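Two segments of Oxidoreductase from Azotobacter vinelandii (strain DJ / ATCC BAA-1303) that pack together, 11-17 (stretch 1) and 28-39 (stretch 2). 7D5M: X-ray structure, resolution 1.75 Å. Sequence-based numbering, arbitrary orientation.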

# COMPACT_ATOMS: atom_id res chain seq x y z
N PRO A 11 9.04 5.47 -41.89
CA PRO A 11 9.91 5.44 -40.72
C PRO A 11 11.22 6.18 -40.99
O PRO A 11 11.76 6.07 -42.10
CB PRO A 11 10.15 3.94 -40.48
CG PRO A 11 8.96 3.29 -41.13
CD PRO A 11 8.72 4.12 -42.37
N ILE A 12 11.68 6.94 -40.00
CA ILE A 12 13.00 7.64 -40.05
C ILE A 12 14.08 6.57 -40.23
O ILE A 12 14.11 5.60 -39.44
CB ILE A 12 13.24 8.48 -38.78
CG1 ILE A 12 12.15 9.52 -38.50
CG2 ILE A 12 14.62 9.12 -38.83
CD1 ILE A 12 11.99 10.60 -39.54
N ARG A 13 14.96 6.73 -41.21
CA ARG A 13 16.10 5.80 -41.40
C ARG A 13 17.09 6.04 -40.26
O ARG A 13 17.51 7.21 -40.07
CB ARG A 13 16.70 5.97 -42.80
CG ARG A 13 15.72 5.63 -43.92
CD ARG A 13 16.36 5.69 -45.30
NE ARG A 13 17.00 6.96 -45.59
CZ ARG A 13 16.43 8.02 -46.16
NH1 ARG A 13 15.15 8.01 -46.50
NH2 ARG A 13 17.13 9.11 -46.38
N TRP A 14 17.43 5.00 -39.51
CA TRP A 14 17.98 5.14 -38.14
C TRP A 14 19.16 4.20 -37.89
O TRP A 14 19.19 3.06 -38.40
CB TRP A 14 16.83 4.92 -37.16
CG TRP A 14 17.15 5.07 -35.70
CD1 TRP A 14 17.58 6.19 -35.04
CD2 TRP A 14 16.94 4.06 -34.70
NE1 TRP A 14 17.69 5.92 -33.70
CE2 TRP A 14 17.30 4.62 -33.46
CE3 TRP A 14 16.51 2.73 -34.74
CZ2 TRP A 14 17.24 3.88 -32.28
CZ3 TRP A 14 16.45 2.00 -33.57
CH2 TRP A 14 16.81 2.58 -32.36
N ALA A 15 20.10 4.68 -37.08
CA ALA A 15 21.26 3.93 -36.56
C ALA A 15 21.35 4.11 -35.05
O ALA A 15 20.84 5.12 -34.50
CB ALA A 15 22.52 4.40 -37.23
N MET A 16 22.04 3.18 -34.41
CA MET A 16 22.51 3.33 -33.02
C MET A 16 24.03 3.36 -33.02
O MET A 16 24.66 2.69 -33.87
CB MET A 16 22.00 2.20 -32.14
CG MET A 16 20.52 2.32 -31.86
SD MET A 16 20.05 1.26 -30.48
CE MET A 16 20.73 2.18 -29.10
N VAL A 17 24.59 4.15 -32.11
CA VAL A 17 26.01 4.03 -31.67
C VAL A 17 25.97 3.57 -30.22
O VAL A 17 25.33 4.26 -29.40
CB VAL A 17 26.79 5.34 -31.85
CG1 VAL A 17 28.26 5.15 -31.53
CG2 VAL A 17 26.62 5.91 -33.24
N ILE A 28 15.84 -0.96 -24.86
CA ILE A 28 14.65 -0.07 -24.71
C ILE A 28 14.68 1.02 -25.79
O ILE A 28 13.61 1.37 -26.30
CB ILE A 28 14.49 0.49 -23.28
CG1 ILE A 28 13.15 1.22 -23.16
CG2 ILE A 28 15.66 1.38 -22.87
CD1 ILE A 28 12.68 1.40 -21.74
N HIS A 29 15.86 1.50 -26.20
CA HIS A 29 15.96 2.42 -27.36
C HIS A 29 15.27 1.80 -28.58
O HIS A 29 14.43 2.48 -29.21
CB HIS A 29 17.40 2.77 -27.69
CG HIS A 29 17.95 3.83 -26.81
ND1 HIS A 29 17.83 5.18 -27.12
CD2 HIS A 29 18.60 3.77 -25.63
CE1 HIS A 29 18.40 5.89 -26.17
NE2 HIS A 29 18.89 5.05 -25.25
N ARG A 30 15.64 0.57 -28.93
CA ARG A 30 15.12 -0.11 -30.14
C ARG A 30 13.63 -0.43 -29.95
O ARG A 30 12.86 -0.26 -30.89
CB ARG A 30 15.93 -1.37 -30.45
CG ARG A 30 17.34 -1.06 -30.91
CD ARG A 30 18.09 -2.32 -31.34
NE ARG A 30 18.29 -3.27 -30.25
CZ ARG A 30 19.29 -3.23 -29.38
NH1 ARG A 30 20.20 -2.27 -29.45
NH2 ARG A 30 19.38 -4.15 -28.43
N SER A 31 13.26 -0.95 -28.78
CA SER A 31 11.85 -1.31 -28.50
C SER A 31 10.96 -0.09 -28.78
O SER A 31 9.94 -0.23 -29.47
CB SER A 31 11.70 -1.83 -27.10
OG SER A 31 10.44 -2.46 -26.94
N ALA A 32 11.35 1.08 -28.28
CA ALA A 32 10.57 2.33 -28.39
C ALA A 32 10.65 2.90 -29.81
O ALA A 32 9.62 3.37 -30.32
CB ALA A 32 11.08 3.33 -27.37
N ALA A 33 11.83 2.88 -30.42
CA ALA A 33 12.08 3.51 -31.74
C ALA A 33 11.36 2.74 -32.86
O ALA A 33 10.76 3.37 -33.76
CB ALA A 33 13.56 3.61 -31.99
N LEU A 34 11.36 1.41 -32.80
CA LEU A 34 10.85 0.55 -33.90
C LEU A 34 9.33 0.45 -33.81
O LEU A 34 8.68 0.11 -34.81
CB LEU A 34 11.53 -0.81 -33.83
CG LEU A 34 13.05 -0.78 -34.00
CD1 LEU A 34 13.62 -2.17 -33.81
CD2 LEU A 34 13.43 -0.24 -35.37
N ARG A 35 8.77 0.78 -32.65
CA ARG A 35 7.32 0.65 -32.39
C ARG A 35 6.55 1.61 -33.30
O ARG A 35 7.00 2.76 -33.51
CB ARG A 35 7.03 0.92 -30.92
CG ARG A 35 5.68 0.39 -30.48
CD ARG A 35 5.53 0.67 -29.00
NE ARG A 35 4.44 -0.07 -28.40
CZ ARG A 35 4.22 -0.13 -27.09
NH1 ARG A 35 4.98 0.56 -26.26
NH2 ARG A 35 3.19 -0.82 -26.62
N ASP A 36 5.41 1.15 -33.84
CA ASP A 36 4.41 2.02 -34.51
C ASP A 36 5.03 2.73 -35.72
O ASP A 36 4.61 3.85 -36.02
CB ASP A 36 3.83 3.06 -33.56
CG ASP A 36 3.27 2.47 -32.28
OD1 ASP A 36 2.81 1.31 -32.32
OD2 ASP A 36 3.31 3.17 -31.24
N GLN A 37 6.00 2.09 -36.38
CA GLN A 37 6.53 2.58 -37.68
C GLN A 37 7.24 3.93 -37.49
O GLN A 37 7.22 4.73 -38.45
CB GLN A 37 5.40 2.72 -38.71
CG GLN A 37 4.45 1.52 -38.78
CD GLN A 37 3.35 1.73 -39.80
OE1 GLN A 37 3.58 1.62 -41.00
NE2 GLN A 37 2.15 2.04 -39.33
N SER A 38 7.84 4.22 -36.33
CA SER A 38 8.50 5.53 -36.07
C SER A 38 9.87 5.58 -36.76
O SER A 38 10.14 6.55 -37.53
CB SER A 38 8.63 5.82 -34.59
OG SER A 38 7.36 6.10 -34.03
N PHE A 39 10.71 4.60 -36.47
CA PHE A 39 12.10 4.47 -36.98
C PHE A 39 12.29 3.08 -37.57
O PHE A 39 11.61 2.12 -37.14
CB PHE A 39 13.12 4.71 -35.86
CG PHE A 39 13.13 6.09 -35.28
CD1 PHE A 39 12.19 6.48 -34.35
CD2 PHE A 39 14.07 7.02 -35.70
CE1 PHE A 39 12.20 7.76 -33.83
CE2 PHE A 39 14.09 8.31 -35.17
CZ PHE A 39 13.14 8.68 -34.24

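The indole of Trp-14 is the centre of this contact. Its CA-to-CB bond points toward stretch 2, and with chi1 in t the ring reaches helix 28-34. Ala-33 CB lies over one face of the indole. It is 3.7 Å from the centroid of the Trp-14 six-membered ring and 21° off the ring normal, a CH-pi contact. The closest atoms, Trp-14 CH2 and Ala-33 CB, are 3.4 Å apart. The helix backbone also comes near: Trp-14 CH2 is 3.9 Å from Arg-30 CA, which sits at the ring edge.

Phe-39 lies over the same indole, with its edge toward the face of Trp-14. The centroids of the Phe-39 ring and the Trp-14 five-membered ring are 4.8 Å apart, and the planes meet at 55°. Such a tilt brings ring hydrogens of Phe-39 toward the pi cloud of the indole. Trp-14 CG and Phe-39 CD2 are 3.6 Å apart. Ile-12 then covers one face of the Phe-39 ring with CG1, and its CB is 3.5 Å from Phe-39 CD2. Leu-34 adds a looser contact, with its CD2 4.2 Å from Trp-14 CZ3.

Met-16 extends the apolar surface along the strand. Its CE is 3.7 Å from His-29 CB. Its sulfur meets Arg-30: Met-16 SD is 3.6 Å from Arg-30 CG, and it accepts a weak hydrogen bond from Arg-30 NH1 at 3.7 Å. Thioether sulfur is a poor acceptor, so the long distance is no surprise. The side chains of Arg-13 and Ala-15 make no contact with stretch 2, while those of Ile-12, Trp-14 and Met-16 do. This is the usual alternation of a strand.

The backbones are arranged in two ways. Strand 12-16 and helix 28-34 run nearly antiparallel, at 173°, with their axes 10.6 Å apart at closest approach. After the helix the chain turns back, and Phe-39 N donates to Ala-33 O at 3.0 Å. Phe-39 thus comes beside Ile-12 in a parallel bridge, with their CA atoms 4.5 Å apart and both side chains on the same face of the sheet.

The polar edge is mostly backbone. Ile-12 N donates to Ser-38 O at 2.9 Å, with a good angle of 159°. A CA-H...O contact from Phe-39 CA to Ile-12 O, 3.4 Å, supports the bridge. Pro-11 has no amide hydrogen to offer, but its CA makes a similar contact with Ser-38 O at 3.4 Å. Its ring atom CG rests 3.5 Å from Gln-37 O.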